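Local coordinates for DegV family protein (Thermus thermophilus, PDB 2DT8) that binds a fatty acid, here palmitic acid, and carries a zinc ion, as a lipid-binding member of the DegV family, at residues M1-L13 with G19-N31. Numbering follows the deposited sequence.
Sequences MRITLVTDSTSDL and GRLGVRVVPLYVN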
loop_
_atom_site.group_PDB
_atom_site.type_symbol
_atom_site.label_atom_id
_atom_site.label_comp_id
_atom_site.label_asym_id
_atom_site.label_seq_id
_atom_site.Cartn_x
_atom_site.Cartn_y
_atom_site.Cartn_z
HETATM N N MSE A 1 -6.177 -23.476 14.361
HETATM C CA MSE A 1 -5.170 -24.105 13.458
HETATM C C MSE A 1 -4.029 -23.126 13.192
HETATM O O MSE A 1 -4.115 -21.940 13.517
HETATM C CB MSE A 1 -5.831 -24.566 12.135
HETATM C CG MSE A 1 -6.505 -23.462 11.327
HETATM SE SE MSE A 1 -7.619 -23.941 9.756
HETATM C CE MSE A 1 -8.220 -22.141 9.375
ATOM N N ARG A 2 -2.947 -23.649 12.637
ATOM C CA ARG A 2 -1.774 -22.855 12.323
ATOM C C ARG A 2 -2.036 -22.132 11.019
ATOM O O ARG A 2 -2.248 -22.750 9.975
ATOM C CB ARG A 2 -0.566 -23.760 12.179
ATOM C CG ARG A 2 -0.221 -24.478 13.462
ATOM C CD ARG A 2 0.746 -25.615 13.192
ATOM N NE ARG A 2 0.161 -26.525 12.222
ATOM C CZ ARG A 2 0.876 -27.301 11.422
ATOM N NH1 ARG A 2 2.201 -27.244 11.462
ATOM N NH2 ARG A 2 0.272 -28.120 10.574
ATOM N N ILE A 3 -2.028 -20.810 11.107
ATOM C CA ILE A 3 -2.281 -19.937 9.973
ATOM C C ILE A 3 -1.036 -19.119 9.664
ATOM O O ILE A 3 -0.461 -18.478 10.547
ATOM C CB ILE A 3 -3.461 -18.984 10.279
ATOM C CG1 ILE A 3 -4.713 -19.818 10.583
ATOM C CG2 ILE A 3 -3.716 -18.050 9.086
ATOM C CD1 ILE A 3 -5.908 -19.019 11.072
ATOM N N THR A 4 -0.617 -19.169 8.406
ATOM C CA THR A 4 0.552 -18.426 7.957
ATOM C C THR A 4 0.090 -17.291 7.043
ATOM O O THR A 4 -0.807 -17.468 6.206
ATOM C CB THR A 4 1.530 -19.348 7.182
ATOM O OG1 THR A 4 2.140 -20.263 8.100
ATOM C CG2 THR A 4 2.617 -18.539 6.490
ATOM N N LEU A 5 0.695 -16.124 7.225
ATOM C CA LEU A 5 0.382 -14.950 6.422
ATOM C C LEU A 5 1.321 -14.803 5.243
ATOM O O LEU A 5 2.536 -14.930 5.379
ATOM C CB LEU A 5 0.502 -13.678 7.251
ATOM C CG LEU A 5 -0.664 -13.327 8.154
ATOM C CD1 LEU A 5 -0.194 -12.334 9.202
ATOM C CD2 LEU A 5 -1.790 -12.752 7.308
ATOM N N VAL A 6 0.731 -14.513 4.095
ATOM C CA VAL A 6 1.444 -14.271 2.850
ATOM C C VAL A 6 0.927 -12.949 2.289
ATOM O O VAL A 6 -0.255 -12.627 2.411
ATOM C CB VAL A 6 1.166 -15.376 1.794
ATOM C CG1 VAL A 6 1.764 -14.973 0.432
ATOM C CG2 VAL A 6 1.752 -16.700 2.261
ATOM N N THR A 7 1.827 -12.150 1.738
ATOM C CA THR A 7 1.423 -10.910 1.103
ATOM C C THR A 7 2.333 -10.711 -0.107
ATOM O O THR A 7 3.126 -11.601 -0.432
ATOM C CB THR A 7 1.502 -9.699 2.090
ATOM O OG1 THR A 7 0.917 -8.541 1.474
ATOM C CG2 THR A 7 2.948 -9.396 2.483
ATOM N N ASP A 8 2.197 -9.587 -0.800
ATOM C CA ASP A 8 3.061 -9.310 -1.946
ATOM C C ASP A 8 3.974 -8.140 -1.584
ATOM O O ASP A 8 3.749 -7.455 -0.578
ATOM C CB ASP A 8 2.225 -9.028 -3.198
ATOM C CG ASP A 8 1.345 -7.820 -3.047
ATOM O OD1 ASP A 8 1.888 -6.701 -3.092
ATOM O OD2 ASP A 8 0.113 -7.978 -2.873
ATOM N N SER A 9 5.002 -7.905 -2.396
ATOM C CA SER A 9 5.964 -6.853 -2.096
ATOM C C SER A 9 5.401 -5.441 -2.037
ATOM O O SER A 9 6.007 -4.567 -1.409
ATOM C CB SER A 9 7.131 -6.909 -3.090
ATOM O OG SER A 9 6.720 -6.578 -4.394
ATOM N N THR A 10 4.255 -5.200 -2.667
ATOM C CA THR A 10 3.696 -3.856 -2.630
ATOM C C THR A 10 3.115 -3.483 -1.270
ATOM O O THR A 10 2.645 -2.365 -1.092
ATOM C CB THR A 10 2.628 -3.597 -3.745
ATOM O OG1 THR A 10 1.423 -4.317 -3.459
ATOM C CG2 THR A 10 3.169 -4.006 -5.105
ATOM N N SER A 11 3.129 -4.407 -0.311
ATOM C CA SER A 11 2.639 -4.076 1.029
ATOM C C SER A 11 3.670 -3.159 1.710
ATOM O O SER A 11 3.406 -2.576 2.754
ATOM C CB SER A 11 2.404 -5.345 1.854
ATOM O OG SER A 11 3.538 -6.191 1.874
ATOM N N ASP A 12 4.853 -3.048 1.102
ATOM C CA ASP A 12 5.910 -2.143 1.570
ATOM C C ASP A 12 6.236 -2.190 3.064
ATOM O O ASP A 12 6.457 -1.151 3.702
ATOM C CB ASP A 12 5.560 -0.697 1.173
ATOM C CG ASP A 12 5.582 -0.466 -0.343
ATOM O OD1 ASP A 12 6.143 -1.321 -1.067
ATOM O OD2 ASP A 12 5.050 0.572 -0.805
ATOM N N LEU A 13 6.297 -3.394 3.616
ATOM C CA LEU A 13 6.616 -3.566 5.034
ATOM C C LEU A 13 8.119 -3.575 5.262
ATOM O O LEU A 13 8.853 -4.184 4.493
ATOM C CB LEU A 13 6.061 -4.897 5.532
ATOM C CG LEU A 13 4.556 -4.950 5.764
ATOM C CD1 LEU A 13 4.102 -6.390 5.903
ATOM C CD2 LEU A 13 4.225 -4.142 7.010
ATOM N N GLY A 19 10.010 -9.990 8.549
ATOM C CA GLY A 19 10.850 -11.166 8.666
ATOM C C GLY A 19 10.538 -11.898 9.936
ATOM O O GLY A 19 10.193 -13.081 9.893
ATOM N N ARG A 20 10.697 -11.244 11.081
ATOM C CA ARG A 20 10.506 -11.922 12.359
ATOM C C ARG A 20 9.074 -12.379 12.619
ATOM O O ARG A 20 8.842 -13.310 13.391
ATOM C CB ARG A 20 10.981 -11.030 13.515
ATOM C CG ARG A 20 10.231 -9.710 13.686
ATOM C CD ARG A 20 10.799 -8.929 14.874
ATOM N NE ARG A 20 10.226 -7.590 15.032
ATOM C CZ ARG A 20 9.070 -7.323 15.637
ATOM N NH1 ARG A 20 8.338 -8.304 16.156
ATOM N NH2 ARG A 20 8.646 -6.070 15.725
ATOM N N LEU A 21 8.119 -11.737 11.957
ATOM C CA LEU A 21 6.712 -12.077 12.124
ATOM C C LEU A 21 6.268 -13.273 11.277
ATOM O O LEU A 21 5.119 -13.712 11.354
ATOM C CB LEU A 21 5.849 -10.855 11.805
ATOM C CG LEU A 21 6.043 -9.671 12.764
ATOM C CD1 LEU A 21 5.223 -8.470 12.291
ATOM C CD2 LEU A 21 5.627 -10.084 14.175
ATOM N N GLY A 22 7.166 -13.793 10.448
ATOM C CA GLY A 22 6.819 -14.948 9.641
ATOM C C GLY A 22 5.914 -14.636 8.468
ATOM O O GLY A 22 5.217 -15.518 7.960
ATOM N N VAL A 23 5.915 -13.381 8.036
ATOM C CA VAL A 23 5.106 -12.980 6.895
ATOM C C VAL A 23 5.914 -13.321 5.650
ATOM O O VAL A 23 7.061 -12.903 5.524
ATOM C CB VAL A 23 4.823 -11.465 6.924
ATOM C CG1 VAL A 23 4.147 -11.029 5.625
ATOM C CG2 VAL A 23 3.956 -11.126 8.130
ATOM N N ARG A 24 5.338 -14.100 4.743
ATOM C CA ARG A 24 6.044 -14.461 3.519
ATOM C C ARG A 24 5.663 -13.461 2.440
ATOM O O ARG A 24 4.511 -13.052 2.338
ATOM C CB ARG A 24 5.690 -15.893 3.129
ATOM C CG ARG A 24 6.047 -16.862 4.258
ATOM C CD ARG A 24 5.809 -18.307 3.897
ATOM N NE ARG A 24 6.147 -19.172 5.025
ATOM C CZ ARG A 24 6.802 -20.321 4.911
ATOM N NH1 ARG A 24 7.194 -20.749 3.719
ATOM N NH2 ARG A 24 7.064 -21.041 5.993
ATOM N N VAL A 25 6.640 -13.054 1.639
ATOM C CA VAL A 25 6.387 -12.056 0.616
ATOM C C VAL A 25 6.663 -12.541 -0.800
ATOM O O VAL A 25 7.740 -13.053 -1.100
ATOM C CB VAL A 25 7.238 -10.795 0.892
ATOM C CG1 VAL A 25 6.916 -9.708 -0.129
ATOM C CG2 VAL A 25 6.986 -10.296 2.305
ATOM N N VAL A 26 5.668 -12.376 -1.664
ATOM C CA VAL A 26 5.777 -12.753 -3.069
ATOM C C VAL A 26 6.102 -11.447 -3.788
ATOM O O VAL A 26 5.336 -10.488 -3.726
ATOM C CB VAL A 26 4.443 -13.321 -3.582
ATOM C CG1 VAL A 26 4.556 -13.648 -5.059
ATOM C CG2 VAL A 26 4.059 -14.572 -2.767
ATOM N N PRO A 27 7.247 -11.387 -4.481
ATOM C CA PRO A 27 7.608 -10.149 -5.175
ATOM C C PRO A 27 6.903 -9.808 -6.471
ATOM O O PRO A 27 6.478 -10.691 -7.214
ATOM C CB PRO A 27 9.108 -10.316 -5.406
ATOM C CG PRO A 27 9.234 -11.776 -5.658
ATOM C CD PRO A 27 8.327 -12.387 -4.583
ATOM N N LEU A 28 6.761 -8.504 -6.705
ATOM C CA LEU A 28 6.251 -7.989 -7.966
ATOM C C LEU A 28 7.519 -7.454 -8.644
ATOM O O LEU A 28 8.597 -7.397 -8.016
ATOM C CB LEU A 28 5.211 -6.884 -7.776
ATOM C CG LEU A 28 3.783 -7.455 -7.724
ATOM C CD1 LEU A 28 3.475 -7.990 -6.327
ATOM C CD2 LEU A 28 2.772 -6.392 -8.131
ATOM N N TYR A 29 7.403 -7.062 -9.908
ATOM C CA TYR A 29 8.559 -6.624 -10.671
ATOM C C TYR A 29 8.403 -5.298 -11.365
ATOM O O TYR A 29 7.302 -4.883 -11.714
ATOM C CB TYR A 29 8.897 -7.672 -11.736
ATOM C CG TYR A 29 8.907 -9.078 -11.209
ATOM C CD1 TYR A 29 7.720 -9.799 -11.067
ATOM C CD2 TYR A 29 10.096 -9.673 -10.809
ATOM C CE1 TYR A 29 7.721 -11.087 -10.529
ATOM C CE2 TYR A 29 10.109 -10.962 -10.270
ATOM C CZ TYR A 29 8.921 -11.655 -10.135
ATOM O OH TYR A 29 8.931 -12.923 -9.609
ATOM N N VAL A 30 9.545 -4.659 -11.576
ATOM C CA VAL A 30 9.633 -3.395 -12.275
ATOM C C VAL A 30 10.370 -3.676 -13.585
ATOM O O VAL A 30 11.435 -4.302 -13.590
ATOM C CB VAL A 30 10.437 -2.362 -11.469
ATOM C CG1 VAL A 30 10.570 -1.082 -12.264
ATOM C CG2 VAL A 30 9.749 -2.093 -10.142
ATOM N N ASN A 31 9.784 -3.213 -14.685
ATOM C CA ASN A 31 10.360 -3.366 -16.020
ATOM C C ASN A 31 10.939 -2.000 -16.377
ATOM O O ASN A 31 10.198 -1.024 -16.532
ATOM C CB ASN A 31 9.262 -3.771 -17.009
ATOM C CG ASN A 31 8.512 -5.002 -16.551
ATOM O OD1 ASN A 31 9.121 -6.027 -16.236
ATOM N ND2 ASN A 31 7.185 -4.913 -16.508
HETATM O O HOH W 1 2.776 -15.925 9.313
#
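Backbone hydrogen bonds join L5 and T7 to R24 and V26, pairing strands 3-8 and 24-26 in parallel, and S9, just past the first strand, adds the last bond. R24 N donates to L5 O almost straight (173°), T7 N to R24 O at 2.9 Å, V26 N to T7 O, and S9 N to V26 O, this last from above the carbonyl plane. Where the chain enters from the turn at G22, a water accepts from L5 N and donates to G22 O. S9 prolongs the pairing through its side chain: OG, set between its own N and carbonyl carbon (chi1 67°), receives L28 N at 3.0 Å and also bonds to D39.

Such pairing is that of a beta-alpha-beta unit, in which strand 3-8 passes through helix 15-18 to strand 24-32.

Apolar contacts occupy both faces. V6 CG1 meets V26 CG2 at 4.0 Å on one, while on the other T7 CG2 lies 3.7 Å from V23 CG1. V25 CG1 packs against the backbone of S9.

At the strand end, D8 OD1 takes T10 N on its anti lone pair, an Asx turn, and OD2 is hydrogen-bonded to H87. L28 CD1 sits 3.5 Å from D8 CB, and L28 also touches the palmitic acid. Without the carboxylate, as with an alanine here, T10 N would probably lose its acceptor and H87 its partner, leaving the turn free to shift.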